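Local coordinates for protein glutamate racemase (Bacillus anthracis, PDB 2DWU) that is a two-domain alpha/beta enzyme of the Asp/Glu/hydantoin racemase family, modelled as a dimer with D-glutamic acid in a pocket, at residues 97-107 / 209-219; 162-173 / 194-202. All blocks are in the same frame, centred on the assembly; numbering follows the deposited sequence. Where two conformers were deposited one is given.

How the interactions relate
Both contacts use helices of the domain built on the four-stranded parallel sheet. Interaction 1 joins that domain to the six-stranded one, through edge strands 96-98 and 207-210 and the helices that follow them. Interaction 2 lies further out, where helices 162-177 and 195-202 pack together. Helix 195-202 and strand 207-210 follow each other in the chain, so a short connection joins the second segment of interaction 2 to that of interaction 1. Their centres are 22 Å apart, and the nearest atoms are about 6 Å apart without touching. The side chain of Val99 in interaction 1 is about 6 Å from the bound D-glutamic acid. The side chain of Leu194 in interaction 2 is about 11 Å from the bound D-glutamic acid.

Interaction 1. Residues 97-107 / 209-219; sequences IGVIHPGARAA and ISSAEETAIEL
Pro102 packs on Thr215 where helix 100-107 crosses helix 211-219, their axes 8.0 Å apart and inclined by 99°. This is the junction of the two alpha/beta domains of the racemase fold. Each helix follows an edge strand of a parallel sheet, strand 96-98 in one domain and strand 207-210 in the other.

The polar centre is a salt bridge. The guanidinium of Arg105 presents its NE and NH2 edge to the Glu218 carboxylate, and each nitrogen takes one oxygen. NE of Arg105 reaches OE1 of Glu218 at 2.9 Å, nearly straight at 172° and close to the guanidinium plane. NH2 of Arg105 reaches OE2 of Glu218 at 2.9 Å and meets its syn lone pair. The first torsion of Glu218 sets CG opposite the backbone N (chi1 -177°), and a bend at chi2 then brings the carboxylate to Arg105. Pro102 packs against this acid, with its CG 3.5 Å from CD of Glu218. NH1 of Arg105 bonds to Gln224 and Ser220 of the second subunit, so the bridge also ties into the dimer interface.

Beside it, Thr215 divides its two branches. CG2 of Thr215 meets CG2 of Ile97 at 3.7 Å. OG1 of Thr215 lies against Val99 and donates to O of Ser211 at 2.7 Å. That carbonyl also accepts from N of Thr215, from the opposite face of its plane. Ala106 CB rests on the Glu214 side chain, whose OE1 forms a salt bridge with Lys109 of the second subunit.

OG of Ser211 has O of Leu186 as its main partner. OD1 of Asn78, a residue of the ligand pocket, also lies within hydrogen-bonding reach of this hydroxyl. One water bridges the two segments, donating to O of Val99 at 2.7 Å and to OG of Ser211 at 2.8 Å.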
loop_
_atom_site.group_PDB
_atom_site.type_symbol
_atom_site.label_atom_id
_atom_site.label_comp_id
_atom_site.label_asym_id
_atom_site.label_seq_id
_atom_site.Cartn_x
_atom_site.Cartn_y
_atom_site.Cartn_z
ATOM N N ILE B 97 0.446 -8.305 11.827
ATOM C CA ILE B 97 -0.130 -7.939 10.530
ATOM C C ILE B 97 -0.790 -9.176 9.924
ATOM O O ILE B 97 -0.133 -10.211 9.735
ATOM C CB ILE B 97 0.976 -7.445 9.544
ATOM C CG1 ILE B 97 1.512 -6.051 9.944
ATOM C CG2 ILE B 97 0.394 -7.292 8.150
ATOM C CD1 ILE B 97 2.337 -5.999 11.219
ATOM N N GLY B 98 -2.079 -9.072 9.627
ATOM C CA GLY B 98 -2.820 -10.169 9.023
ATOM C C GLY B 98 -2.901 -9.915 7.526
ATOM O O GLY B 98 -2.613 -8.804 7.046
ATOM N N VAL B 99 -3.341 -10.923 6.791
ATOM C CA VAL B 99 -3.409 -10.805 5.331
ATOM C C VAL B 99 -4.735 -10.276 4.794
ATOM O O VAL B 99 -4.834 -9.961 3.603
ATOM C CB VAL B 99 -3.110 -12.162 4.627
ATOM C CG1 VAL B 99 -1.617 -12.448 4.682
ATOM C CG2 VAL B 99 -3.860 -13.324 5.290
ATOM N N ILE B 100 -5.727 -10.155 5.665
ATOM C CA ILE B 100 -7.060 -9.697 5.234
ATOM C C ILE B 100 -7.173 -8.181 5.043
ATOM O O ILE B 100 -7.546 -7.736 3.955
ATOM C CB ILE B 100 -8.138 -10.209 6.224
ATOM C CG1 ILE B 100 -8.174 -11.741 6.158
ATOM C CG2 ILE B 100 -9.537 -9.576 5.919
ATOM C CD1 ILE B 100 -9.174 -12.383 7.092
ATOM N N HIS B 101 -6.813 -7.398 6.058
ATOM C CA HIS B 101 -6.926 -5.953 5.955
ATOM C C HIS B 101 -6.095 -5.333 4.836
ATOM O O HIS B 101 -6.558 -4.404 4.164
ATOM C CB HIS B 101 -6.633 -5.306 7.315
ATOM C CG HIS B 101 -7.689 -5.598 8.339
ATOM N ND1 HIS B 101 -7.769 -6.804 9.002
ATOM C CD2 HIS B 101 -8.738 -4.857 8.775
ATOM C CE1 HIS B 101 -8.824 -6.796 9.804
ATOM N NE2 HIS B 101 -9.429 -5.624 9.686
ATOM N N PRO B 102 -4.867 -5.823 4.604
ATOM C CA PRO B 102 -4.084 -5.232 3.514
ATOM C C PRO B 102 -4.781 -5.443 2.173
ATOM O O PRO B 102 -4.749 -4.555 1.313
ATOM C CB PRO B 102 -2.737 -5.985 3.583
ATOM C CG PRO B 102 -2.605 -6.258 5.036
ATOM C CD PRO B 102 -4.039 -6.717 5.430
ATOM N N GLY B 103 -5.425 -6.601 2.001
ATOM C CA GLY B 103 -6.139 -6.895 0.759
ATOM C C GLY B 103 -7.362 -5.984 0.595
ATOM O O GLY B 103 -7.624 -5.479 -0.497
ATOM N N ALA B 104 -8.109 -5.794 1.684
ATOM C CA ALA B 104 -9.278 -4.902 1.657
ATOM C C ALA B 104 -8.842 -3.477 1.309
ATOM O O ALA B 104 -9.466 -2.807 0.477
ATOM C CB ALA B 104 -9.993 -4.904 3.007
ATOM N N ARG B 105 -7.760 -3.022 1.942
ATOM C CA ARG B 105 -7.272 -1.667 1.701
ATOM C C ARG B 105 -6.892 -1.465 0.223
ATOM O O ARG B 105 -7.200 -0.429 -0.392
ATOM C CB ARG B 105 -6.058 -1.405 2.611
ATOM C CG ARG B 105 -5.859 0.075 2.921
ATOM C CD ARG B 105 -4.585 0.264 3.773
ATOM N NE ARG B 105 -4.522 -0.666 4.910
ATOM C CZ ARG B 105 -5.315 -0.656 5.987
ATOM N NH1 ARG B 105 -6.280 0.262 6.135
ATOM N NH2 ARG B 105 -5.153 -1.596 6.933
ATOM N N ALA B 106 -6.204 -2.448 -0.354
ATOM C CA ALA B 106 -5.805 -2.352 -1.731
ATOM C C ALA B 106 -7.033 -2.381 -2.664
ATOM O O ALA B 106 -7.045 -1.739 -3.724
ATOM C CB ALA B 106 -4.827 -3.519 -2.072
ATOM N N ALA B 107 -8.051 -3.140 -2.270
ATOM C CA ALA B 107 -9.270 -3.219 -3.080
ATOM C C ALA B 107 -9.926 -1.836 -3.165
ATOM O O ALA B 107 -10.406 -1.430 -4.233
ATOM C CB ALA B 107 -10.240 -4.243 -2.453
ATOM N N ILE B 209 -6.360 -8.822 -6.857
ATOM C CA ILE B 209 -5.563 -8.375 -5.720
ATOM C C ILE B 209 -5.001 -9.578 -4.982
ATOM O O ILE B 209 -5.730 -10.487 -4.578
ATOM C CB ILE B 209 -6.402 -7.525 -4.761
ATOM C CG1 ILE B 209 -6.828 -6.244 -5.482
ATOM C CG2 ILE B 209 -5.605 -7.200 -3.490
ATOM C CD1 ILE B 209 -7.469 -5.257 -4.593
ATOM N N SER B 210 -3.684 -9.577 -4.824
ATOM C CA SER B 210 -2.992 -10.674 -4.149
ATOM C C SER B 210 -2.834 -10.337 -2.686
ATOM O O SER B 210 -2.305 -9.267 -2.374
ATOM C CB SER B 210 -1.580 -10.837 -4.723
ATOM O OG SER B 210 -0.769 -11.605 -3.819
ATOM N N SER B 211 -3.228 -11.242 -1.795
ATOM C CA SER B 211 -3.065 -10.976 -0.358
ATOM C C SER B 211 -1.573 -10.824 -0.060
ATOM O O SER B 211 -1.176 -9.996 0.751
ATOM C CB SER B 211 -3.590 -12.126 0.518
ATOM O OG SER B 211 -4.995 -12.262 0.399
ATOM N N ALA B 212 -0.742 -11.629 -0.716
ATOM C CA ALA B 212 0.703 -11.590 -0.445
ATOM C C ALA B 212 1.373 -10.271 -0.792
ATOM O O ALA B 212 2.118 -9.713 0.011
ATOM C CB ALA B 212 1.391 -12.734 -1.192
ATOM N N GLU B 213 1.121 -9.770 -1.995
ATOM C CA GLU B 213 1.717 -8.506 -2.409
ATOM C C GLU B 213 1.300 -7.349 -1.511
ATOM O O GLU B 213 2.122 -6.518 -1.121
ATOM C CB GLU B 213 1.321 -8.176 -3.857
ATOM C CG GLU B 213 1.865 -9.159 -4.856
ATOM C CD GLU B 213 1.964 -8.576 -6.246
ATOM O OE1 GLU B 213 2.336 -7.388 -6.368
ATOM O OE2 GLU B 213 1.696 -9.312 -7.214
ATOM N N GLU B 214 0.027 -7.305 -1.150
ATOM C CA GLU B 214 -0.434 -6.203 -0.330
ATOM C C GLU B 214 -0.008 -6.300 1.122
ATOM O O GLU B 214 0.173 -5.284 1.793
ATOM C CB GLU B 214 -1.960 -6.104 -0.427
ATOM C CG GLU B 214 -2.438 -6.127 -1.873
ATOM C CD GLU B 214 -1.834 -5.040 -2.741
ATOM O OE1 GLU B 214 -1.371 -4.031 -2.185
ATOM O OE2 GLU B 214 -1.842 -5.182 -3.988
ATOM N N THR B 215 0.178 -7.523 1.616
ATOM C CA THR B 215 0.565 -7.671 3.016
ATOM C C THR B 215 2.012 -7.271 3.200
ATOM O O THR B 215 2.366 -6.687 4.234
ATOM C CB THR B 215 0.337 -9.102 3.510
ATOM O OG1 THR B 215 -1.065 -9.382 3.421
ATOM C CG2 THR B 215 0.736 -9.256 4.998
ATOM N N ALA B 216 2.843 -7.545 2.209
ATOM C CA ALA B 216 4.230 -7.143 2.356
ATOM C C ALA B 216 4.374 -5.618 2.376
ATOM O O ALA B 216 5.146 -5.065 3.171
ATOM C CB ALA B 216 5.110 -7.765 1.219
ATOM N N ILE B 217 3.612 -4.908 1.540
ATOM C CA ILE B 217 3.743 -3.467 1.562
ATOM C C ILE B 217 3.123 -2.907 2.855
ATOM O O ILE B 217 3.611 -1.929 3.397
ATOM C CB ILE B 217 3.183 -2.810 0.266
ATOM C CG1 ILE B 217 3.568 -1.332 0.253
ATOM C CG2 ILE B 217 1.677 -3.044 0.122
ATOM C CD1 ILE B 217 3.430 -0.697 -1.119
ATOM N N GLU B 218 2.080 -3.557 3.386
ATOM C CA GLU B 218 1.492 -3.107 4.642
ATOM C C GLU B 218 2.518 -3.264 5.771
ATOM O O GLU B 218 2.701 -2.376 6.597
ATOM C CB GLU B 218 0.227 -3.919 4.968
ATOM C CG GLU B 218 -0.468 -3.446 6.243
ATOM C CD GLU B 218 -1.906 -2.932 6.049
ATOM O OE1 GLU B 218 -2.330 -2.538 4.934
ATOM O OE2 GLU B 218 -2.616 -2.909 7.076
ATOM N N LEU B 219 3.195 -4.408 5.804
ATOM C CA LEU B 219 4.242 -4.633 6.806
ATOM C C LEU B 219 5.348 -3.568 6.655
ATOM O O LEU B 219 5.801 -2.982 7.650
ATOM C CB LEU B 219 4.849 -6.036 6.614
ATOM C CG LEU B 219 6.036 -6.376 7.521
ATOM C CD1 LEU B 219 5.605 -6.368 8.993
ATOM C CD2 LEU B 219 6.593 -7.729 7.117
HETATM O O HOH W 1 -6.426 -10.080 1.449
#

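Interaction 2. Residues 162-173 / 194-202; sequences TAYVTQQVKQAL and LESYIKKEL
Tyr197 is a knob in a hole of the neighbouring helix, where two helices of the four-stranded alpha/beta domain pack together. Its side chain sits among Thr162, Val165, Thr166 and Val169. The axes of helices 162-173 and 195-202 approach to 9.7 Å and are inclined by 52°.

Val165 comes down on one face of the Tyr197 ring in a CH-pi contact. Its CG1 is 3.5 Å from the ring centroid and only 9° off the ring normal. That methyl is set opposite the backbone N (chi1 179°), which carries it out over the ring; it also touches CD2 of Leu194. At the ring edge, OG1 of Thr166 lies 3.4 Å from CE2 of Tyr197, near the ring plane. The same hydroxyl donates to O of Thr162 at 3.0 Å, which holds it in place.

Further along, both methyls of Val169 reach CB of Tyr197. Leu173 fills the next position, with its CD1 3.9 Å from CG2 of Ile198, and it also meets CB of Glu201 and CG of Leu202. On the outer side, NZ of Lys170 forms a salt bridge to OE2 of Glu201 at 3.1 Å, with a weak bond to OE1. A water donates to O of Thr166 at 2.9 Å and to OE2 of Glu201 at 2.8 Å.

Ile198 also packs on strands 183-187 and 207-210, the two strands that helix 195-202 links. The arrangement is that of a beta-alpha-beta crossover helix packed beside the preceding helix, on a parallel sheet of an alpha/beta domain.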
loop_
_atom_site.group_PDB
_atom_site.type_symbol
_atom_site.label_atom_id
_atom_site.label_comp_id
_atom_site.label_asym_id
_atom_site.label_seq_id
_atom_site.Cartn_x
_atom_site.Cartn_y
_atom_site.Cartn_z
ATOM N N THR B 162 -3.922 -29.183 -16.021
ATOM C CA THR B 162 -4.545 -27.934 -16.453
ATOM C C THR B 162 -6.022 -27.999 -16.825
ATOM O O THR B 162 -6.763 -27.054 -16.559
ATOM C CB THR B 162 -3.759 -27.285 -17.617
ATOM O OG1 THR B 162 -3.783 -28.144 -18.761
ATOM C CG2 THR B 162 -2.316 -27.028 -17.198
ATOM N N ALA B 163 -6.460 -29.090 -17.446
ATOM C CA ALA B 163 -7.870 -29.207 -17.791
ATOM C C ALA B 163 -8.704 -29.232 -16.509
ATOM O O ALA B 163 -9.774 -28.619 -16.437
ATOM C CB ALA B 163 -8.118 -30.486 -18.597
ATOM N N TYR B 164 -8.205 -29.947 -15.504
ATOM C CA TYR B 164 -8.915 -30.067 -14.241
ATOM C C TYR B 164 -8.918 -28.728 -13.518
ATOM O O TYR B 164 -9.932 -28.329 -12.929
ATOM C CB TYR B 164 -8.241 -31.129 -13.355
ATOM C CG TYR B 164 -9.023 -31.432 -12.101
ATOM C CD1 TYR B 164 -8.569 -31.015 -10.847
ATOM C CD2 TYR B 164 -10.255 -32.073 -12.182
ATOM C CE1 TYR B 164 -9.343 -31.227 -9.694
ATOM C CE2 TYR B 164 -11.033 -32.285 -11.047
ATOM C CZ TYR B 164 -10.568 -31.858 -9.810
ATOM O OH TYR B 164 -11.360 -32.048 -8.705
ATOM N N VAL B 165 -7.785 -28.038 -13.558
ATOM C CA VAL B 165 -7.682 -26.748 -12.874
ATOM C C VAL B 165 -8.661 -25.769 -13.533
ATOM O O VAL B 165 -9.413 -25.071 -12.855
ATOM C CB VAL B 165 -6.232 -26.186 -12.926
ATOM C CG1 VAL B 165 -6.176 -24.813 -12.219
ATOM C CG2 VAL B 165 -5.252 -27.160 -12.216
ATOM N N THR B 166 -8.685 -25.747 -14.860
ATOM C CA THR B 166 -9.597 -24.847 -15.547
ATOM C C THR B 166 -11.054 -25.119 -15.174
ATOM O O THR B 166 -11.815 -24.185 -14.960
ATOM C CB THR B 166 -9.452 -24.955 -17.068
ATOM O OG1 THR B 166 -8.127 -24.572 -17.451
ATOM C CG2 THR B 166 -10.448 -24.034 -17.764
ATOM N N GLN B 167 -11.443 -26.393 -15.091
ATOM C CA GLN B 167 -12.808 -26.730 -14.743
ATOM C C GLN B 167 -13.153 -26.342 -13.319
ATOM O O GLN B 167 -14.262 -25.859 -13.048
ATOM C CB GLN B 167 -13.063 -28.231 -14.923
ATOM C CG GLN B 167 -14.521 -28.524 -15.222
ATOM C CD GLN B 167 -14.951 -27.969 -16.587
ATOM O OE1 GLN B 167 -14.406 -28.359 -17.621
ATOM N NE2 GLN B 167 -15.920 -27.057 -16.592
ATOM N N GLN B 168 -12.201 -26.549 -12.410
ATOM C CA GLN B 168 -12.435 -26.229 -11.005
ATOM C C GLN B 168 -12.501 -24.725 -10.789
ATOM O O GLN B 168 -13.305 -24.261 -9.986
ATOM C CB GLN B 168 -11.360 -26.864 -10.107
ATOM C CG GLN B 168 -11.516 -28.398 -9.970
ATOM C CD GLN B 168 -12.932 -28.821 -9.638
ATOM O OE1 GLN B 168 -13.492 -28.399 -8.632
ATOM N NE2 GLN B 168 -13.522 -29.655 -10.483
ATOM N N VAL B 169 -11.670 -23.975 -11.505
ATOM C CA VAL B 169 -11.699 -22.517 -11.384
ATOM C C VAL B 169 -13.020 -22.000 -11.985
ATOM O O VAL B 169 -13.659 -21.091 -11.425
ATOM C CB VAL B 169 -10.481 -21.871 -12.080
ATOM C CG1 VAL B 169 -10.668 -20.335 -12.187
ATOM C CG2 VAL B 169 -9.210 -22.177 -11.264
ATOM N N LYS B 170 -13.449 -22.600 -13.104
ATOM C CA LYS B 170 -14.708 -22.194 -13.734
ATOM C C LYS B 170 -15.881 -22.393 -12.773
ATOM O O LYS B 170 -16.734 -21.501 -12.588
ATOM C CB LYS B 170 -14.951 -22.994 -15.031
ATOM C CG LYS B 170 -16.279 -22.653 -15.710
ATOM C CD LYS B 170 -16.421 -23.326 -17.063
ATOM C CE LYS B 170 -15.327 -22.857 -18.010
ATOM N NZ LYS B 170 -15.431 -21.392 -18.335
ATOM N N GLN B 171 -15.921 -23.561 -12.142
ATOM C CA GLN B 171 -16.980 -23.889 -11.213
ATOM C C GLN B 171 -16.960 -23.010 -9.971
ATOM O O GLN B 171 -18.006 -22.581 -9.474
ATOM C CB GLN B 171 -16.865 -25.354 -10.787
ATOM C CG GLN B 171 -17.287 -26.344 -11.848
ATOM C CD GLN B 171 -17.182 -27.780 -11.368
ATOM O OE1 GLN B 171 -17.077 -28.042 -10.161
ATOM N NE2 GLN B 171 -17.224 -28.719 -12.305
ATOM N N ALA B 172 -15.765 -22.736 -9.463
ATOM C CA ALA B 172 -15.647 -21.927 -8.260
ATOM C C ALA B 172 -16.073 -20.482 -8.486
ATOM O O ALA B 172 -16.684 -19.882 -7.608
ATOM C CB ALA B 172 -14.194 -21.952 -7.739
ATOM N N LEU B 173 -15.736 -19.935 -9.652
ATOM C CA LEU B 173 -16.034 -18.529 -9.939
ATOM C C LEU B 173 -17.378 -18.262 -10.605
ATOM O O LEU B 173 -17.748 -17.105 -10.786
ATOM C CB LEU B 173 -14.919 -17.919 -10.789
ATOM C CG LEU B 173 -13.539 -17.711 -10.141
ATOM C CD1 LEU B 173 -12.562 -17.253 -11.186
ATOM C CD2 LEU B 173 -13.632 -16.691 -9.013
ATOM N N LEU B 194 -3.117 -19.476 -9.099
ATOM C CA LEU B 194 -4.201 -19.658 -10.071
ATOM C C LEU B 194 -4.526 -18.364 -10.775
ATOM O O LEU B 194 -5.525 -18.308 -11.500
ATOM C CB LEU B 194 -5.485 -20.095 -9.359
ATOM C CG LEU B 194 -5.446 -21.406 -8.598
ATOM C CD1 LEU B 194 -6.745 -21.576 -7.795
ATOM C CD2 LEU B 194 -5.254 -22.557 -9.579
ATOM N N GLU B 195 -3.709 -17.337 -10.573
ATOM C CA GLU B 195 -4.025 -16.037 -11.146
ATOM C C GLU B 195 -4.386 -16.030 -12.617
ATOM O O GLU B 195 -5.391 -15.409 -13.012
ATOM C CB GLU B 195 -2.915 -15.020 -10.883
ATOM C CG GLU B 195 -3.278 -13.655 -11.461
ATOM C CD GLU B 195 -2.374 -12.532 -10.992
ATOM O OE1 GLU B 195 -1.140 -12.744 -10.884
ATOM O OE2 GLU B 195 -2.903 -11.422 -10.747
ATOM N N SER B 196 -3.592 -16.715 -13.438
ATOM C CA SER B 196 -3.897 -16.745 -14.860
ATOM C C SER B 196 -5.257 -17.327 -15.174
ATOM O O SER B 196 -5.969 -16.807 -16.039
ATOM C CB SER B 196 -2.834 -17.527 -15.623
ATOM O OG SER B 196 -1.601 -16.848 -15.538
ATOM N N TYR B 197 -5.619 -18.404 -14.487
ATOM C CA TYR B 197 -6.904 -19.056 -14.724
ATOM C C TYR B 197 -8.036 -18.138 -14.339
ATOM O O TYR B 197 -9.039 -18.036 -15.034
ATOM C CB TYR B 197 -7.036 -20.344 -13.896
ATOM C CG TYR B 197 -6.078 -21.440 -14.278
ATOM C CD1 TYR B 197 -4.847 -21.575 -13.640
ATOM C CD2 TYR B 197 -6.403 -22.337 -15.291
ATOM C CE1 TYR B 197 -3.959 -22.596 -14.013
ATOM C CE2 TYR B 197 -5.533 -23.346 -15.669
ATOM C CZ TYR B 197 -4.317 -23.471 -15.029
ATOM O OH TYR B 197 -3.457 -24.483 -15.407
ATOM N N ILE B 198 -7.870 -17.484 -13.199
ATOM C CA ILE B 198 -8.890 -16.585 -12.681
ATOM C C ILE B 198 -9.128 -15.400 -13.608
ATOM O O ILE B 198 -10.284 -15.048 -13.894
ATOM C CB ILE B 198 -8.491 -16.117 -11.255
ATOM C CG1 ILE B 198 -8.551 -17.328 -10.311
ATOM C CG2 ILE B 198 -9.435 -15.015 -10.770
ATOM C CD1 ILE B 198 -7.951 -17.053 -8.933
ATOM N N LYS B 199 -8.049 -14.793 -14.080
ATOM C CA LYS B 199 -8.159 -13.652 -14.991
ATOM C C LYS B 199 -8.900 -14.060 -16.252
ATOM O O LYS B 199 -9.718 -13.309 -16.774
ATOM C CB LYS B 199 -6.779 -13.136 -15.390
ATOM C CG LYS B 199 -5.991 -12.538 -14.254
ATOM C CD LYS B 199 -4.627 -12.031 -14.695
ATOM C CE LYS B 199 -4.046 -11.115 -13.616
ATOM N NZ LYS B 199 -2.695 -10.604 -13.957
ATOM N N LYS B 200 -8.593 -15.249 -16.754
ATOM C CA LYS B 200 -9.245 -15.741 -17.959
ATOM C C LYS B 200 -10.746 -15.908 -17.740
ATOM O O LYS B 200 -11.561 -15.623 -18.628
ATOM C CB LYS B 200 -8.632 -17.084 -18.368
ATOM C CG LYS B 200 -9.399 -17.823 -19.461
ATOM C CD LYS B 200 -9.303 -17.126 -20.807
ATOM C CE LYS B 200 -7.918 -17.291 -21.401
ATOM N NZ LYS B 200 -6.857 -16.872 -20.437
ATOM N N GLU B 201 -11.115 -16.359 -16.547
ATOM C CA GLU B 201 -12.510 -16.588 -16.222
ATOM C C GLU B 201 -13.311 -15.304 -15.958
ATOM O O GLU B 201 -14.467 -15.202 -16.361
ATOM C CB GLU B 201 -12.599 -17.525 -15.007
ATOM C CG GLU B 201 -14.004 -18.037 -14.708
ATOM C CD GLU B 201 -14.534 -19.005 -15.779
ATOM O OE1 GLU B 201 -15.762 -19.034 -15.987
ATOM O OE2 GLU B 201 -13.728 -19.742 -16.396
ATOM N N LEU B 202 -12.702 -14.321 -15.302
ATOM C CA LEU B 202 -13.425 -13.091 -14.994
ATOM C C LEU B 202 -13.313 -11.980 -16.019
ATOM O O LEU B 202 -14.181 -11.101 -16.076
ATOM C CB LEU B 202 -13.002 -12.562 -13.623
ATOM C CG LEU B 202 -13.331 -13.522 -12.470
ATOM C CD1 LEU B 202 -12.934 -12.884 -11.143
ATOM C CD2 LEU B 202 -14.817 -13.851 -12.468
HETATM O O HOH W 2 -11.620 -21.330 -15.614
#